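Local coordinates for aluminum resistance protein (Clostridium novyi, PDB 3I16), which probably acts as a pyridoxal-5'-phosphate-dependent carbon-sulfur lyase of the methionine gamma-lyase family, with a role in aluminium resistance, at residues Thr88-Val93 with Gly259-Ile264; Gly115-Ser120 with Asp174-Leu179; Gly222-Thr227 with Leu296-Ser301; Phe348-Gln353 with Ser363-Asp368. All coordinates share one frame; numbering follows the deposited sequence.

Contacts 1 and 2 belong to the same seven-stranded mixed sheet, yet differ in kind: contact 1 pairs an edge strand antiparallel and caps a helix, while contact 2 joins two inner parallel strands through a bulge. Their centres lie 21 Å apart and neither is fully buried. Contact 3 is the core contact: its touching residues are all buried, and ring packing with one bridging water replaces direct hydrogen bonds between a turn and helix 287-318. Contact 4 sits about 38 Å from contact 1, centre to centre, across the centre of the chain. There helix 342-354 meets the partly buried loop leading into strand 366-367 through a lysine-glutamate salt bridge, backed by buried sulfur.

Contact 1 of 4, residues Thr88-Val93 with Gly259-Ile264; sequences TESALV and GTKDCI
Glu89 turns CG anti to its carbonyl carbon (chi1 -68°); the chain runs on extended to CD, and OE1 lies 2.9 Å from Lys261 N. The N-H points almost straight at the oxygen (172°), although it meets OE1 from above the carboxylate plane (39° out of it). A water links the same OE1 to Asp262 N, and Thr260 OG1, at the N-cap position, accepts from Cys263 N. Three amides of the first helical turn are thus engaged, and the carboxylate charge would suit the positive end of the helix. The backbones meet in one antiparallel hydrogen-bonded pair: Ser90 N lies 2.9 Å from Gly259 O, and Gly259 N lies 2.9 Å from Ser90 O. Thr88 OG1 donates to Ser90 O as well (2.8 Å), reaching it from the opposite face of the carbonyl plane to Gly259 N. Ser90 OG rests 3.3 Å from Lys261 CB. Deeper in, Ile264 CG2 touches Leu92 CB at 3.9 Å. Strand 90-94, at one edge of the large mixed sheet, pairs here with the end of strand 255-259 just where helix 261-271 begins; helix 73-86 packs against Thr88 and Ala91, and Leu237 of strand 237-241 touches Ile264.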
loop_
_atom_site.group_PDB
_atom_site.type_symbol
_atom_site.label_atom_id
_atom_site.label_comp_id
_atom_site.label_asym_id
_atom_site.label_seq_id
_atom_site.Cartn_x
_atom_site.Cartn_y
_atom_site.Cartn_z
ATOM N N THR B 88 -30.177 -7.377 2.545
ATOM C CA THR B 88 -30.177 -8.555 1.673
ATOM C C THR B 88 -29.576 -9.726 2.437
ATOM O O THR B 88 -28.998 -9.552 3.501
ATOM C CB THR B 88 -29.325 -8.327 0.437
ATOM O OG1 THR B 88 -27.988 -8.005 0.852
ATOM C CG2 THR B 88 -29.909 -7.197 -0.427
ATOM N N GLU B 89 -29.714 -10.920 1.877
ATOM C CA GLU B 89 -29.118 -12.102 2.450
ATOM C C GLU B 89 -27.593 -12.036 2.354
ATOM O O GLU B 89 -26.900 -12.394 3.290
ATOM C CB GLU B 89 -29.564 -13.354 1.692
ATOM C CG GLU B 89 -31.025 -13.713 1.847
ATOM C CD GLU B 89 -31.460 -14.886 0.951
ATOM O OE1 GLU B 89 -30.600 -15.583 0.349
ATOM O OE2 GLU B 89 -32.687 -15.109 0.860
ATOM N N SER B 90 -27.085 -11.589 1.213
ATOM C CA SER B 90 -25.657 -11.587 0.947
ATOM C C SER B 90 -25.204 -10.356 0.161
ATOM O O SER B 90 -26.018 -9.583 -0.344
ATOM C CB SER B 90 -25.290 -12.817 0.106
ATOM O OG SER B 90 -25.703 -14.034 0.692
ATOM N N ALA B 91 -23.892 -10.216 0.033
ATOM C CA ALA B 91 -23.288 -9.143 -0.748
ATOM C C ALA B 91 -21.911 -9.602 -1.216
ATOM O O ALA B 91 -21.326 -10.505 -0.627
ATOM C CB ALA B 91 -23.195 -7.864 0.069
ATOM N N LEU B 92 -21.424 -8.990 -2.289
ATOM C CA LEU B 92 -20.112 -9.296 -2.835
ATOM C C LEU B 92 -19.464 -7.948 -3.132
ATOM O O LEU B 92 -19.852 -7.268 -4.087
ATOM C CB LEU B 92 -20.242 -10.131 -4.104
ATOM C CG LEU B 92 -18.977 -10.571 -4.843
ATOM C CD1 LEU B 92 -18.094 -11.410 -3.917
ATOM C CD2 LEU B 92 -19.317 -11.333 -6.125
ATOM N N VAL B 93 -18.485 -7.581 -2.312
ATOM C CA VAL B 93 -17.792 -6.296 -2.383
ATOM C C VAL B 93 -16.341 -6.626 -2.615
ATOM O O VAL B 93 -15.680 -7.261 -1.774
ATOM C CB VAL B 93 -17.991 -5.483 -1.094
ATOM C CG1 VAL B 93 -17.396 -4.068 -1.240
ATOM C CG2 VAL B 93 -19.497 -5.417 -0.737
ATOM N N GLY B 259 -27.790 -8.925 -2.556
ATOM C CA GLY B 259 -28.974 -9.657 -2.938
ATOM C C GLY B 259 -29.090 -11.027 -2.318
ATOM O O GLY B 259 -28.489 -11.300 -1.298
ATOM N N THR B 260 -29.865 -11.888 -2.950
ATOM C CA THR B 260 -30.041 -13.236 -2.451
ATOM C C THR B 260 -28.729 -13.992 -2.500
ATOM O O THR B 260 -27.869 -13.732 -3.355
ATOM C CB THR B 260 -31.121 -14.018 -3.217
ATOM O OG1 THR B 260 -30.695 -14.295 -4.556
ATOM C CG2 THR B 260 -32.419 -13.247 -3.224
ATOM N N LYS B 261 -28.561 -14.916 -1.556
ATOM C CA LYS B 261 -27.350 -15.717 -1.492
ATOM C C LYS B 261 -27.104 -16.459 -2.799
ATOM O O LYS B 261 -25.964 -16.519 -3.285
ATOM C CB LYS B 261 -27.423 -16.689 -0.317
ATOM C CG LYS B 261 -26.135 -17.470 -0.057
ATOM C CD LYS B 261 -26.208 -18.199 1.285
ATOM C CE LYS B 261 -24.993 -19.059 1.549
ATOM N NZ LYS B 261 -24.978 -19.616 2.935
ATOM N N ASP B 262 -28.158 -17.022 -3.380
ATOM C CA ASP B 262 -28.015 -17.746 -4.648
ATOM C C ASP B 262 -27.532 -16.806 -5.783
ATOM O O ASP B 262 -26.627 -17.156 -6.518
ATOM C CB ASP B 262 -29.330 -18.408 -5.049
ATOM C CG ASP B 262 -29.162 -19.355 -6.202
ATOM O OD1 ASP B 262 -28.368 -20.313 -6.062
ATOM O OD2 ASP B 262 -29.831 -19.157 -7.236
ATOM N N CYS B 263 -28.132 -15.625 -5.923
ATOM C CA CYS B 263 -27.691 -14.666 -6.965
ATOM C C CYS B 263 -26.269 -14.152 -6.738
ATOM O O CYS B 263 -25.532 -13.942 -7.695
ATOM C CB CYS B 263 -28.623 -13.462 -7.063
ATOM S SG CYS B 263 -30.290 -13.846 -7.667
ATOM N N ILE B 264 -25.883 -13.963 -5.477
ATOM C CA ILE B 264 -24.549 -13.463 -5.148
ATOM C C ILE B 264 -23.527 -14.561 -5.397
ATOM O O ILE B 264 -22.480 -14.297 -5.998
ATOM C CB ILE B 264 -24.483 -12.919 -3.717
ATOM C CG1 ILE B 264 -25.288 -11.599 -3.613
ATOM C CG2 ILE B 264 -23.038 -12.690 -3.291
ATOM C CD1 ILE B 264 -24.656 -10.360 -4.304
HETATM O O HOH W 1 -30.746 -17.384 -1.726
#

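Contact 2 of 4, residues Gly115-Ser120 with Asp174-Leu179; sequences GNTMLS and DESITL
Thr117 and Ile177 form the first of two parallel bridges, with CA atoms 4.4 Å apart; Met118 (a selenomethionine) and Leu179 form the second. The register slips by one residue between them, which defines a beta bulge. Among the backbone bonds, Thr117 N donates to Ser176 O, Thr117 O accepts from Thr178 N at 3.0 Å, and Leu119 N donates to Leu179 O at 3.0 Å. Ile177 CA adds a CA-H...O contact to Thr117 O at 3.2 Å.

Polar side chains meet beside the Asp174-Ile177 turn. Thr117 OG1 and Ser176 OG are hydrogen-bonded at 2.7 Å, and Asp174 OD1 takes both Ser176 OG, on its syn side, and Ser176 N, on its anti side, 22° and 32° out of the carboxylate plane, the latter closing an Asx turn. One water joins Thr117 OG1 to Asp174 OD2, whose charge is also paired with Lys152; another joins Asn116 ND2 to Ser176 O, while Asn116 OD1 accepts from Arg113 N.

Apolar packing divides between the two faces. Thr117 OG1 is anti to the carbonyl carbon (chi1 -61°), which leaves CG2 anti to the backbone N, 3.7 Å from Ile177 CG1; Leu119 CB meets Ile177 CG2, and both side chains touch helix 164-173. On the other face Met118 CB meets Leu179 CD2 near Leu108. Their seven-stranded mixed sheet, parallel except for strand 255-259, is consistent with the large domain of fold-type I PLP enzymes.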
loop_
_atom_site.group_PDB
_atom_site.type_symbol
_atom_site.label_atom_id
_atom_site.label_comp_id
_atom_site.label_asym_id
_atom_site.label_seq_id
_atom_site.Cartn_x
_atom_site.Cartn_y
_atom_site.Cartn_z
ATOM N N GLY B 115 -30.357 -20.484 -23.393
ATOM C CA GLY B 115 -31.795 -20.658 -23.482
ATOM C C GLY B 115 -32.575 -19.609 -22.718
ATOM O O GLY B 115 -33.709 -19.282 -23.084
ATOM N N ASN B 116 -32.005 -19.086 -21.643
ATOM C CA ASN B 116 -32.671 -18.042 -20.883
ATOM C C ASN B 116 -32.709 -16.758 -21.710
ATOM O O ASN B 116 -31.867 -16.509 -22.585
ATOM C CB ASN B 116 -31.900 -17.680 -19.610
ATOM C CG ASN B 116 -31.795 -18.798 -18.594
ATOM O OD1 ASN B 116 -31.021 -18.665 -17.662
ATOM N ND2 ASN B 116 -32.572 -19.870 -18.734
ATOM N N THR B 117 -33.654 -15.913 -21.364
ATOM C CA THR B 117 -33.806 -14.620 -21.992
ATOM C C THR B 117 -33.848 -13.584 -20.895
ATOM O O THR B 117 -34.501 -13.810 -19.863
ATOM C CB THR B 117 -35.130 -14.558 -22.783
ATOM O OG1 THR B 117 -35.105 -15.550 -23.798
ATOM C CG2 THR B 117 -35.351 -13.181 -23.422
HETATM N N MSE B 118 -33.173 -12.453 -21.112
HETATM C CA MSE B 118 -33.232 -11.339 -20.172
HETATM C C MSE B 118 -34.089 -10.272 -20.824
HETATM O O MSE B 118 -34.136 -10.167 -22.067
HETATM C CB MSE B 118 -31.844 -10.778 -19.822
HETATM C CG MSE B 118 -31.136 -10.058 -20.965
HETATM SE SE MSE B 118 -29.482 -9.209 -20.416
HETATM C CE MSE B 118 -30.178 -7.804 -19.369
ATOM N N LEU B 119 -34.749 -9.475 -19.980
ATOM C CA LEU B 119 -35.623 -8.407 -20.431
ATOM C C LEU B 119 -35.292 -7.079 -19.747
ATOM O O LEU B 119 -35.481 -6.935 -18.542
ATOM C CB LEU B 119 -37.095 -8.761 -20.144
ATOM C CG LEU B 119 -38.141 -7.719 -20.553
ATOM C CD1 LEU B 119 -38.183 -7.499 -22.089
ATOM C CD2 LEU B 119 -39.543 -8.093 -20.009
ATOM N N SER B 120 -34.807 -6.121 -20.527
ATOM C CA SER B 120 -34.540 -4.776 -20.024
ATOM C C SER B 120 -35.815 -3.984 -20.143
ATOM O O SER B 120 -36.368 -3.860 -21.233
ATOM C CB SER B 120 -33.421 -4.106 -20.810
ATOM O OG SER B 120 -32.220 -4.729 -20.449
ATOM N N ASP B 174 -43.482 -14.918 -23.248
ATOM C CA ASP B 174 -42.175 -15.540 -23.370
ATOM C C ASP B 174 -41.765 -16.087 -22.019
ATOM O O ASP B 174 -41.205 -15.379 -21.185
ATOM C CB ASP B 174 -41.152 -14.544 -23.928
ATOM C CG ASP B 174 -39.815 -15.183 -24.244
ATOM O OD1 ASP B 174 -39.610 -16.353 -23.874
ATOM O OD2 ASP B 174 -38.954 -14.504 -24.860
ATOM N N GLU B 175 -42.062 -17.369 -21.837
ATOM C CA GLU B 175 -41.755 -18.075 -20.611
ATOM C C GLU B 175 -40.271 -18.361 -20.422
ATOM O O GLU B 175 -39.889 -18.816 -19.351
ATOM C CB GLU B 175 -42.583 -19.378 -20.523
ATOM C CG GLU B 175 -44.061 -19.086 -20.385
ATOM C CD GLU B 175 -44.950 -20.312 -20.329
ATOM O OE1 GLU B 175 -44.451 -21.452 -20.390
ATOM O OE2 GLU B 175 -46.176 -20.111 -20.224
ATOM N N SER B 176 -39.433 -18.108 -21.437
ATOM C CA SER B 176 -37.970 -18.300 -21.308
ATOM C C SER B 176 -37.298 -17.122 -20.594
ATOM O O SER B 176 -36.106 -17.202 -20.276
ATOM C CB SER B 176 -37.312 -18.485 -22.682
ATOM O OG SER B 176 -37.200 -17.258 -23.387
ATOM N N ILE B 177 -38.035 -16.020 -20.392
ATOM C CA ILE B 177 -37.505 -14.866 -19.681
ATOM C C ILE B 177 -37.366 -15.200 -18.192
ATOM O O ILE B 177 -38.368 -15.456 -17.492
ATOM C CB ILE B 177 -38.377 -13.609 -19.853
ATOM C CG1 ILE B 177 -38.391 -13.155 -21.320
ATOM C CG2 ILE B 177 -37.864 -12.507 -18.949
ATOM C CD1 ILE B 177 -39.424 -12.095 -21.638
ATOM N N THR B 178 -36.122 -15.226 -17.721
ATOM C CA THR B 178 -35.833 -15.575 -16.336
ATOM C C THR B 178 -35.231 -14.452 -15.517
ATOM O O THR B 178 -35.032 -14.615 -14.304
ATOM C CB THR B 178 -34.867 -16.768 -16.265
ATOM O OG1 THR B 178 -33.623 -16.419 -16.888
ATOM C CG2 THR B 178 -35.485 -18.023 -16.947
ATOM N N LEU B 179 -34.928 -13.329 -16.165
ATOM C CA LEU B 179 -34.339 -12.184 -15.491
ATOM C C LEU B 179 -34.832 -10.891 -16.094
ATOM O O LEU B 179 -34.916 -10.786 -17.311
ATOM C CB LEU B 179 -32.819 -12.259 -15.573
ATOM C CG LEU B 179 -31.990 -11.152 -14.911
ATOM C CD1 LEU B 179 -30.681 -11.737 -14.390
ATOM C CD2 LEU B 179 -31.768 -10.012 -15.869
HETATM O O HOH W 2 -35.225 -20.087 -20.018
HETATM O O HOH W 3 -36.502 -15.075 -26.142
#

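Contact 3 of 4, residues Gly222-Thr227 with Leu296-Ser301; sequences GEFMDT and LAPHIS
The Phe224 ring presents one face to Pro298, whose CG lies 4.0 Å from the ring centroid and 8° off the normal, a CH-pi contact over the centre. Pro298 N is over the same face. At the edge, near the ring plane, Ser301 OG stands 4.0 Å from CD2 of Phe224, while Ala297 CB approaches obliquely, 3.4 Å from Phe224 CE2. This buried packing seats a type II beta turn, Gly222 to Met225, on helix 287-318 in a fold-type I PLP enzyme; the turn follows the pocket residues Asp218, Cys220 and Tyr221. Phe224 occupies the third position with positive phi (65°); its CB points toward the helix and CG is anti to the carbonyl carbon (chi1 -52°), beside the backbone N. Phe224 and Pro298 side chains lie side by side, and Val48 of helix 17-54 touches both. Glu223 OE2 is hydrogen-bonded to Tyr256 OH, and His299 meets His299 of the second subunit. The bent Met225 chain, a selenomethionine, brings CE within 3.9 Å of Ser301 CB. Ser301 OG turns back to Ala297 O at 2.7 Å. A single water donates to both backbones, 2.9 Å from Phe224 O and 3.0 Å from Pro298 O.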
loop_
_atom_site.group_PDB
_atom_site.type_symbol
_atom_site.label_atom_id
_atom_site.label_comp_id
_atom_site.label_asym_id
_atom_site.label_seq_id
_atom_site.Cartn_x
_atom_site.Cartn_y
_atom_site.Cartn_z
ATOM N N GLY B 222 -27.527 5.837 -7.452
ATOM C CA GLY B 222 -28.723 5.948 -6.624
ATOM C C GLY B 222 -28.535 5.658 -5.160
ATOM O O GLY B 222 -29.461 5.871 -4.380
ATOM N N GLU B 223 -27.333 5.207 -4.772
ATOM C CA GLU B 223 -27.100 4.826 -3.386
ATOM C C GLU B 223 -27.270 6.021 -2.458
ATOM O O GLU B 223 -26.773 7.116 -2.734
ATOM C CB GLU B 223 -25.709 4.212 -3.179
ATOM C CG GLU B 223 -25.388 3.020 -4.059
ATOM C CD GLU B 223 -24.763 3.356 -5.398
ATOM O OE1 GLU B 223 -24.672 4.550 -5.768
ATOM O OE2 GLU B 223 -24.406 2.398 -6.114
ATOM N N PHE B 224 -28.039 5.809 -1.396
ATOM C CA PHE B 224 -28.330 6.828 -0.380
ATOM C C PHE B 224 -29.146 8.072 -0.835
ATOM O O PHE B 224 -29.211 9.075 -0.124
ATOM C CB PHE B 224 -27.051 7.203 0.357
ATOM C CG PHE B 224 -26.308 5.997 0.895
ATOM C CD1 PHE B 224 -26.897 5.177 1.831
ATOM C CD2 PHE B 224 -25.051 5.680 0.436
ATOM C CE1 PHE B 224 -26.231 4.059 2.313
ATOM C CE2 PHE B 224 -24.382 4.557 0.906
ATOM C CZ PHE B 224 -24.972 3.751 1.850
HETATM N N MSE B 225 -29.828 7.970 -1.970
HETATM C CA MSE B 225 -30.713 9.045 -2.421
HETATM C C MSE B 225 -32.025 9.026 -1.642
HETATM O O MSE B 225 -32.721 10.051 -1.546
HETATM C CB MSE B 225 -31.018 8.918 -3.908
HETATM C CG MSE B 225 -29.848 9.098 -4.835
HETATM SE SE MSE B 225 -29.085 10.887 -4.845
HETATM C CE MSE B 225 -27.856 10.684 -3.379
ATOM N N ASP B 226 -32.370 7.856 -1.110
ATOM C CA ASP B 226 -33.601 7.684 -0.375
ATOM C C ASP B 226 -33.223 6.856 0.836
ATOM O O ASP B 226 -32.083 6.404 0.945
ATOM C CB ASP B 226 -34.641 6.967 -1.264
ATOM C CG ASP B 226 -36.038 6.970 -0.673
ATOM O OD1 ASP B 226 -36.589 8.051 -0.437
ATOM O OD2 ASP B 226 -36.573 5.885 -0.420
ATOM N N THR B 227 -34.161 6.687 1.761
ATOM C CA THR B 227 -33.934 5.884 2.944
ATOM C C THR B 227 -34.048 4.396 2.591
ATOM O O THR B 227 -33.600 3.546 3.368
ATOM C CB THR B 227 -34.918 6.217 4.075
ATOM O OG1 THR B 227 -36.248 6.036 3.597
ATOM C CG2 THR B 227 -34.752 7.655 4.525
ATOM N N LEU B 296 -18.804 7.217 5.064
ATOM C CA LEU B 296 -18.945 8.605 4.576
ATOM C C LEU B 296 -19.961 8.748 3.467
ATOM O O LEU B 296 -20.390 9.863 3.183
ATOM C CB LEU B 296 -17.615 9.130 4.033
ATOM C CG LEU B 296 -16.531 9.398 5.087
ATOM C CD1 LEU B 296 -15.204 9.530 4.429
ATOM C CD2 LEU B 296 -16.877 10.638 5.919
ATOM N N ALA B 297 -20.378 7.632 2.864
ATOM C CA ALA B 297 -21.222 7.699 1.656
ATOM C C ALA B 297 -22.569 8.415 1.816
ATOM O O ALA B 297 -22.967 9.149 0.925
ATOM C CB ALA B 297 -21.411 6.286 1.017
ATOM N N PRO B 298 -23.301 8.157 2.911
ATOM C CA PRO B 298 -24.574 8.858 3.051
ATOM C C PRO B 298 -24.416 10.388 2.977
ATOM O O PRO B 298 -25.231 11.060 2.347
ATOM C CB PRO B 298 -25.048 8.414 4.440
ATOM C CG PRO B 298 -24.486 7.012 4.564
ATOM C CD PRO B 298 -23.165 7.043 3.880
ATOM N N HIS B 299 -23.354 10.902 3.598
ATOM C CA HIS B 299 -23.027 12.319 3.614
ATOM C C HIS B 299 -22.515 12.829 2.266
ATOM O O HIS B 299 -23.079 13.771 1.691
ATOM C CB HIS B 299 -21.979 12.592 4.715
ATOM C CG HIS B 299 -21.620 14.036 4.862
ATOM N ND1 HIS B 299 -22.277 14.886 5.724
ATOM C CD2 HIS B 299 -20.682 14.785 4.232
ATOM C CE1 HIS B 299 -21.751 16.093 5.625
ATOM N NE2 HIS B 299 -20.777 16.058 4.729
ATOM N N ILE B 300 -21.462 12.203 1.754
ATOM C CA ILE B 300 -20.828 12.646 0.499
ATOM C C ILE B 300 -21.845 12.557 -0.628
ATOM O O ILE B 300 -21.835 13.388 -1.515
ATOM C CB ILE B 300 -19.538 11.829 0.142
ATOM C CG1 ILE B 300 -18.440 11.950 1.221
ATOM C CG2 ILE B 300 -18.943 12.259 -1.216
ATOM C CD1 ILE B 300 -17.836 13.313 1.389
ATOM N N SER B 301 -22.662 11.501 -0.636
ATOM C CA SER B 301 -23.722 11.353 -1.663
ATOM C C SER B 301 -24.627 12.603 -1.702
ATOM O O SER B 301 -24.960 13.093 -2.772
ATOM C CB SER B 301 -24.574 10.090 -1.423
ATOM O OG SER B 301 -23.825 8.889 -1.637
HETATM O O HOH W 4 -27.987 9.916 2.320
#

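Contact 4 of 4, residues Phe348-Gln353 with Ser363-Asp368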
loop_
_atom_site.group_PDB
_atom_site.type_symbol
_atom_site.label_atom_id
_atom_site.label_comp_id
_atom_site.label_asym_id
_atom_site.label_seq_id
_atom_site.Cartn_x
_atom_site.Cartn_y
_atom_site.Cartn_z
ATOM N N PHE B 348 -18.192 24.297 -21.371
ATOM C CA PHE B 348 -18.693 24.076 -20.020
ATOM C C PHE B 348 -17.875 22.987 -19.341
ATOM O O PHE B 348 -17.446 23.160 -18.184
ATOM C CB PHE B 348 -20.181 23.698 -20.023
ATOM C CG PHE B 348 -20.731 23.380 -18.666
ATOM C CD1 PHE B 348 -21.104 24.390 -17.810
ATOM C CD2 PHE B 348 -20.894 22.063 -18.256
ATOM C CE1 PHE B 348 -21.636 24.095 -16.575
ATOM C CE2 PHE B 348 -21.421 21.769 -17.006
ATOM C CZ PHE B 348 -21.785 22.791 -16.182
ATOM N N CYS B 349 -17.668 21.881 -20.060
ATOM C CA CYS B 349 -16.924 20.747 -19.533
ATOM C C CYS B 349 -15.487 21.154 -19.249
ATOM O O CYS B 349 -14.883 20.649 -18.309
ATOM C CB CYS B 349 -16.924 19.554 -20.499
ATOM S SG CYS B 349 -18.501 18.667 -20.629
ATOM N N LYS B 350 -14.941 22.039 -20.071
ATOM C CA LYS B 350 -13.581 22.512 -19.863
ATOM C C LYS B 350 -13.528 23.325 -18.576
ATOM O O LYS B 350 -12.567 23.221 -17.816
ATOM C CB LYS B 350 -13.072 23.304 -21.065
ATOM C CG LYS B 350 -12.686 22.398 -22.284
ATOM C CD LYS B 350 -12.235 23.235 -23.489
ATOM C CE LYS B 350 -11.841 22.365 -24.692
ATOM N NZ LYS B 350 -10.880 21.292 -24.339
ATOM N N GLY B 351 -14.576 24.111 -18.343
ATOM C CA GLY B 351 -14.715 24.878 -17.117
ATOM C C GLY B 351 -14.688 23.981 -15.902
ATOM O O GLY B 351 -13.991 24.279 -14.942
ATOM N N ILE B 352 -15.418 22.866 -15.959
ATOM C CA ILE B 352 -15.442 21.908 -14.871
ATOM C C ILE B 352 -14.048 21.330 -14.602
ATOM O O ILE B 352 -13.657 21.173 -13.440
ATOM C CB ILE B 352 -16.476 20.782 -15.109
ATOM C CG1 ILE B 352 -17.895 21.367 -15.116
ATOM C CG2 ILE B 352 -16.380 19.673 -14.026
ATOM C CD1 ILE B 352 -18.279 22.139 -13.825
ATOM N N GLN B 353 -13.294 21.014 -15.652
ATOM C CA GLN B 353 -11.934 20.458 -15.459
ATOM C C GLN B 353 -11.078 21.515 -14.723
ATOM O O GLN B 353 -10.406 21.196 -13.736
ATOM C CB GLN B 353 -11.319 20.033 -16.817
ATOM C CG GLN B 353 -9.965 19.277 -16.783
ATOM C CD GLN B 353 -10.051 17.872 -16.237
ATOM O OE1 GLN B 353 -11.054 17.181 -16.397
ATOM N NE2 GLN B 353 -8.983 17.432 -15.587
ATOM N N SER B 363 -6.466 20.238 -20.622
ATOM C CA SER B 363 -7.646 20.691 -21.377
ATOM C C SER B 363 -8.320 19.428 -21.873
ATOM O O SER B 363 -7.735 18.693 -22.661
ATOM C CB SER B 363 -7.260 21.580 -22.564
ATOM O OG SER B 363 -8.424 22.024 -23.257
ATOM N N CYS B 364 -9.524 19.141 -21.389
ATOM C CA CYS B 364 -10.179 17.898 -21.777
ATOM C C CYS B 364 -10.818 18.041 -23.148
ATOM O O CYS B 364 -11.214 19.135 -23.572
ATOM C CB CYS B 364 -11.139 17.372 -20.703
ATOM S SG CYS B 364 -12.566 18.393 -20.341
ATOM N N GLU B 365 -10.827 16.916 -23.851
ATOM C CA GLU B 365 -11.292 16.833 -25.220
ATOM C C GLU B 365 -12.049 15.511 -25.420
ATOM O O GLU B 365 -11.923 14.603 -24.604
ATOM C CB GLU B 365 -10.075 16.862 -26.157
ATOM C CG GLU B 365 -9.219 18.153 -26.110
ATOM C CD GLU B 365 -9.933 19.401 -26.651
ATOM O OE1 GLU B 365 -11.014 19.273 -27.269
ATOM O OE2 GLU B 365 -9.395 20.519 -26.466
ATOM N N PRO B 366 -12.837 15.394 -26.506
ATOM C CA PRO B 366 -13.547 14.132 -26.745
ATOM C C PRO B 366 -12.599 12.978 -26.975
ATOM O O PRO B 366 -11.553 13.183 -27.565
ATOM C CB PRO B 366 -14.323 14.402 -28.042
ATOM C CG PRO B 366 -14.501 15.866 -28.079
ATOM C CD PRO B 366 -13.278 16.457 -27.431
ATOM N N TRP B 367 -12.924 11.785 -26.492
ATOM C CA TRP B 367 -12.073 10.652 -26.807
ATOM C C TRP B 367 -12.856 9.336 -26.931
ATOM O O TRP B 367 -14.027 9.260 -26.552
ATOM C CB TRP B 367 -10.880 10.556 -25.844
ATOM C CG TRP B 367 -11.218 10.114 -24.486
ATOM C CD1 TRP B 367 -11.810 10.851 -23.505
ATOM C CD2 TRP B 367 -10.940 8.828 -23.924
ATOM N NE1 TRP B 367 -11.938 10.093 -22.363
ATOM C CE2 TRP B 367 -11.420 8.844 -22.595
ATOM C CE3 TRP B 367 -10.348 7.660 -24.420
ATOM C CZ2 TRP B 367 -11.323 7.730 -21.745
ATOM C CZ3 TRP B 367 -10.250 6.550 -23.577
ATOM C CH2 TRP B 367 -10.737 6.597 -22.250
ATOM N N ASP B 368 -12.195 8.343 -27.525
ATOM C CA ASP B 368 -12.771 7.015 -27.758
ATOM C C ASP B 368 -12.728 6.238 -26.455
ATOM O O ASP B 368 -11.809 5.444 -26.187
ATOM C CB ASP B 368 -11.978 6.271 -28.825
ATOM C CG ASP B 368 -11.989 6.985 -30.150
ATOM O OD1 ASP B 368 -13.060 7.499 -30.526
ATOM O OD2 ASP B 368 -10.930 7.018 -30.820
#
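The side chains of Lys350 and Glu365 cross obliquely, and their ends meet in a salt bridge of 2.7 Å between Lys350 NZ and Glu365 OE2. The ammonium group sits well above the carboxylate plane, 78° out of it. Lys350 is extended through CD and CE, and the bend at chi4 (-51°) then places NZ among its acceptors. Ser363 directs OG to the same nitrogen, with Lys350 NZ and Ser363 OG 2.8 Å apart. Lys350 NZ also points to Cys364 O; the modelled distance of 2.3 Å is too short to be taken literally, so the exact position of the amine is doubtful. Glu365 and Ser363 are exposed and each touches a crystal neighbour.

The contact ties helix 342-354 to the chain leading into the short, weakly bonded strand 366-367, at one edge of the six-stranded antiparallel sheet in the C-terminal part of this PLP-enzyme fold. Behind the charged group, Cys364 holds SG between its backbone N and carbonyl carbon (chi1 65°), and the sulfur faces the helix: it lies 3.8 Å from Cys349 O and 4.1 Å from Gln353 CB. The two sulfurs, Cys349 SG and Cys364 SG, stay 5.9 Å apart, too far for a disulfide, and both side chains touch Ile377 of strand 376-379. Gln353 turns its amide to other partners, OE1 accepting from Ala380 N and NE2 donating to Asp359 O.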